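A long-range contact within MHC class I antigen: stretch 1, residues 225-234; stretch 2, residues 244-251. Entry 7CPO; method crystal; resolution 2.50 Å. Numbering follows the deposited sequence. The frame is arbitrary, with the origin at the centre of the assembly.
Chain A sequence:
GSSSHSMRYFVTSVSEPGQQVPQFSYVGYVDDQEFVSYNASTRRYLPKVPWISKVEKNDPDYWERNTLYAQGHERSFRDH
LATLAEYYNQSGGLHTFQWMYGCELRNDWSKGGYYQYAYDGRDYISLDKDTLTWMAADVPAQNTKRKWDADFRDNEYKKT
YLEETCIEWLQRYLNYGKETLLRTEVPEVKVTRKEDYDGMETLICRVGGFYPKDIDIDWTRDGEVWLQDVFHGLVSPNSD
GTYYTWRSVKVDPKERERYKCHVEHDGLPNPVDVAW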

# COMPACT_ATOMS: atom_id res chain seq x y z
N VAL A 225 5.39 -3.57 29.39
CA VAL A 225 4.54 -3.73 28.22
C VAL A 225 3.31 -4.56 28.58
O VAL A 225 3.41 -5.59 29.26
N TRP A 226 2.15 -4.12 28.11
CA TRP A 226 0.88 -4.69 28.53
C TRP A 226 0.01 -4.95 27.31
O TRP A 226 -0.16 -4.07 26.46
N LEU A 227 -0.52 -6.17 27.21
CA LEU A 227 -1.28 -6.58 26.03
C LEU A 227 -2.66 -7.10 26.36
O LEU A 227 -3.41 -7.48 25.45
N GLN A 228 -3.04 -7.13 27.63
CA GLN A 228 -4.37 -7.56 28.00
C GLN A 228 -5.37 -6.46 27.67
O GLN A 228 -5.17 -5.29 28.03
N ASP A 229 -6.44 -6.83 26.96
CA ASP A 229 -7.49 -5.88 26.59
C ASP A 229 -6.90 -4.72 25.78
O ASP A 229 -7.30 -3.56 25.93
N VAL A 230 -5.94 -5.04 24.92
CA VAL A 230 -5.26 -4.06 24.09
C VAL A 230 -5.59 -4.33 22.63
O VAL A 230 -5.39 -5.44 22.14
N PHE A 231 -6.10 -3.31 21.95
CA PHE A 231 -6.40 -3.39 20.54
C PHE A 231 -5.67 -2.26 19.81
O PHE A 231 -5.18 -1.30 20.42
N HIS A 232 -5.58 -2.40 18.49
CA HIS A 232 -4.81 -1.45 17.71
C HIS A 232 -5.47 -1.30 16.35
O HIS A 232 -6.19 -2.19 15.90
N GLY A 233 -5.24 -0.15 15.72
CA GLY A 233 -5.77 0.11 14.40
C GLY A 233 -4.85 -0.40 13.30
O GLY A 233 -3.86 -1.09 13.54
N LEU A 234 -5.23 -0.07 12.07
CA LEU A 234 -4.32 -0.17 10.94
C LEU A 234 -3.26 0.92 11.02
O LEU A 234 -3.48 2.00 11.58
N TYR A 244 -0.55 7.15 10.21
CA TYR A 244 -1.43 7.26 11.37
C TYR A 244 -1.82 5.88 11.89
O TYR A 244 -2.00 4.94 11.10
N THR A 245 -1.97 5.76 13.21
CA THR A 245 -2.54 4.56 13.83
C THR A 245 -2.99 4.89 15.25
O THR A 245 -2.80 6.01 15.74
N TRP A 246 -3.60 3.90 15.91
CA TRP A 246 -4.01 4.04 17.30
C TRP A 246 -3.85 2.71 18.04
O TRP A 246 -3.78 1.64 17.44
N ARG A 247 -3.80 2.82 19.37
CA ARG A 247 -3.72 1.67 20.25
C ARG A 247 -4.50 1.97 21.52
O ARG A 247 -4.34 3.05 22.11
N SER A 248 -5.31 1.01 21.95
CA SER A 248 -6.25 1.17 23.06
C SER A 248 -6.02 0.10 24.12
O SER A 248 -5.47 -0.97 23.86
N VAL A 249 -6.47 0.42 25.33
CA VAL A 249 -6.47 -0.50 26.46
C VAL A 249 -7.70 -0.20 27.31
O VAL A 249 -8.11 0.96 27.44
N LYS A 250 -8.32 -1.25 27.84
CA LYS A 250 -9.41 -1.06 28.79
C LYS A 250 -8.81 -1.04 30.19
O LYS A 250 -8.16 -2.01 30.61
N VAL A 251 -8.98 0.07 30.89
CA VAL A 251 -8.39 0.25 32.20
C VAL A 251 -9.49 0.42 33.22
O VAL A 251 -10.66 0.63 32.90

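What satisfies the backbone where the two strands run antiparallel? Phe231 pairs with Ser248 through both amides: Ser248 N donates to Phe231 O at 2.8 Å, nearly straight, and Phe231 N donates to Ser248 O at 3.1 Å. Beyond this pair, Lys250 N reaches Asp229 O at 3.2 Å and Gly233 N reaches Trp246 O at 2.9 Å. These carbonyls also receive CA-H contacts, such as Val230 CA to Ser248 O at 3.1 Å.

Which polar side chains join in? Thr245, in the t rotamer, donates OG1 to Leu234 O at 2.9 Å, giving that carbonyl a partner just past the strand pairing. Ser248, in p, adds a weak bond from OG to Phe231 O at 3.5 Å, so that oxygen accepts from both the amide and the hydroxyl of Ser248. His232, also p, turns to its own stretch, where ND1 donates to Gly233 O at 2.9 Å.

How is the Arg247 guanidinium accommodated? The chain is extended, with its first three chi angles t, and runs on the same sheet face as Val230, His232 and Val249. A water accepts from Arg247 NE at 3.0 Å and donates to Trp226 O at 2.6 Å, bridging the stretches. Apolar atoms lie close by: Leu227 CD2 is 3.3 Å from Arg247 NH2, at the guanidinium edge, and Val230 CG1 is 3.5 Å from Arg247 NE. On this face Val230 (t) and Val249 (p) meet through their CG2 atoms at 3.9 Å.

Why does glycine suit position 233? The Trp246 ring, set by a p rotamer, lies against it: Gly233 CA sits 3.7 Å from the centroid of the five-membered ring of Trp246, over its face. An ideal CB on Gly233 would fall 2.5 Å from Trp246 NE1, a clash. Further along the indole, Trp246 CH2 packs 4.2 Å from Phe231 CB.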

# COMPACT_ATOMS: atom_id res chain seq x y z
CB VAL A 225 5.31 -4.37 27.05
CG1 VAL A 225 4.38 -4.65 25.88
CG2 VAL A 225 6.48 -3.48 26.60
CB TRP A 226 0.17 -3.75 29.53
CG TRP A 226 -1.09 -4.28 30.18
CD1 TRP A 226 -2.38 -3.94 29.87
CD2 TRP A 226 -1.17 -5.20 31.28
NE1 TRP A 226 -3.26 -4.60 30.69
CE2 TRP A 226 -2.54 -5.38 31.56
CE3 TRP A 226 -0.23 -5.89 32.04
CZ2 TRP A 226 -2.99 -6.22 32.58
CZ3 TRP A 226 -0.67 -6.73 33.05
CH2 TRP A 226 -2.04 -6.89 33.31
CB LEU A 227 -0.51 -7.64 25.24
CG LEU A 227 0.79 -7.12 24.65
CD1 LEU A 227 1.87 -8.19 24.62
CD2 LEU A 227 0.54 -6.54 23.28
CB GLN A 228 -4.40 -7.90 29.49
CG GLN A 228 -5.78 -8.10 30.07
CD GLN A 228 -5.71 -8.47 31.53
OE1 GLN A 228 -4.88 -9.29 31.94
NE2 GLN A 228 -6.58 -7.86 32.33
CB ASP A 229 -8.23 -5.37 27.83
CG ASP A 229 -9.08 -6.46 28.48
OD1 ASP A 229 -9.89 -7.08 27.75
OD2 ASP A 229 -8.94 -6.70 29.70
CB VAL A 230 -3.74 -4.07 24.33
CG1 VAL A 230 -3.08 -3.06 23.40
CG2 VAL A 230 -3.44 -3.72 25.77
CB PHE A 231 -7.91 -3.33 20.28
CG PHE A 231 -8.69 -4.40 20.99
CD1 PHE A 231 -8.87 -5.65 20.41
CD2 PHE A 231 -9.23 -4.17 22.26
CE1 PHE A 231 -9.58 -6.65 21.07
CE2 PHE A 231 -9.94 -5.18 22.93
CZ PHE A 231 -10.12 -6.41 22.34
CB HIS A 232 -3.36 -1.91 17.56
CG HIS A 232 -3.20 -3.16 16.76
ND1 HIS A 232 -3.03 -3.16 15.39
CD2 HIS A 232 -3.21 -4.46 17.13
CE1 HIS A 232 -2.94 -4.40 14.95
NE2 HIS A 232 -3.04 -5.21 15.99
CB LEU A 234 -5.09 -0.05 9.63
CG LEU A 234 -6.28 -1.01 9.49
CD1 LEU A 234 -7.11 -0.62 8.30
CD2 LEU A 234 -5.81 -2.47 9.39
CB TYR A 244 -2.71 8.04 11.02
CG TYR A 244 -3.85 7.86 12.01
CD1 TYR A 244 -4.79 6.85 11.83
CD2 TYR A 244 -4.00 8.70 13.12
CE1 TYR A 244 -5.83 6.66 12.72
CE2 TYR A 244 -5.04 8.52 14.02
CZ TYR A 244 -5.95 7.49 13.81
OH TYR A 244 -7.00 7.29 14.67
CB THR A 245 -1.53 3.41 13.83
OG1 THR A 245 -2.19 2.20 14.22
CG2 THR A 245 -0.42 3.69 14.78
CB TRP A 246 -5.46 4.52 17.43
CG TRP A 246 -6.47 3.60 16.83
CD1 TRP A 246 -7.04 3.70 15.59
CD2 TRP A 246 -7.05 2.44 17.44
NE1 TRP A 246 -7.93 2.67 15.39
CE2 TRP A 246 -7.95 1.88 16.51
CE3 TRP A 246 -6.89 1.82 18.68
CZ2 TRP A 246 -8.69 0.73 16.78
CZ3 TRP A 246 -7.62 0.67 18.95
CH2 TRP A 246 -8.51 0.14 18.00
CB ARG A 247 -2.27 1.35 20.60
CG ARG A 247 -2.07 -0.07 21.08
CD ARG A 247 -0.60 -0.28 21.32
NE ARG A 247 -0.30 -1.65 21.72
CZ ARG A 247 -0.13 -2.68 20.89
NH1 ARG A 247 -0.25 -2.49 19.58
NH2 ARG A 247 0.17 -3.88 21.36
CB SER A 248 -7.69 1.10 22.58
OG SER A 248 -7.98 -0.20 22.11
CB VAL A 249 -5.16 -0.40 27.27
CG1 VAL A 249 -4.94 1.03 27.77
CG2 VAL A 249 -5.15 -1.40 28.43
CB LYS A 250 -10.48 -2.14 28.66
CG LYS A 250 -11.76 -1.72 29.40
CD LYS A 250 -12.92 -2.70 29.29
CE LYS A 250 -13.95 -2.22 28.24
NZ LYS A 250 -14.63 -0.93 28.61
CB VAL A 251 -7.41 1.43 32.28
CG1 VAL A 251 -6.39 1.35 31.17
CG2 VAL A 251 -8.18 2.75 32.27
O HOH W 1 0.53 -2.75 24.36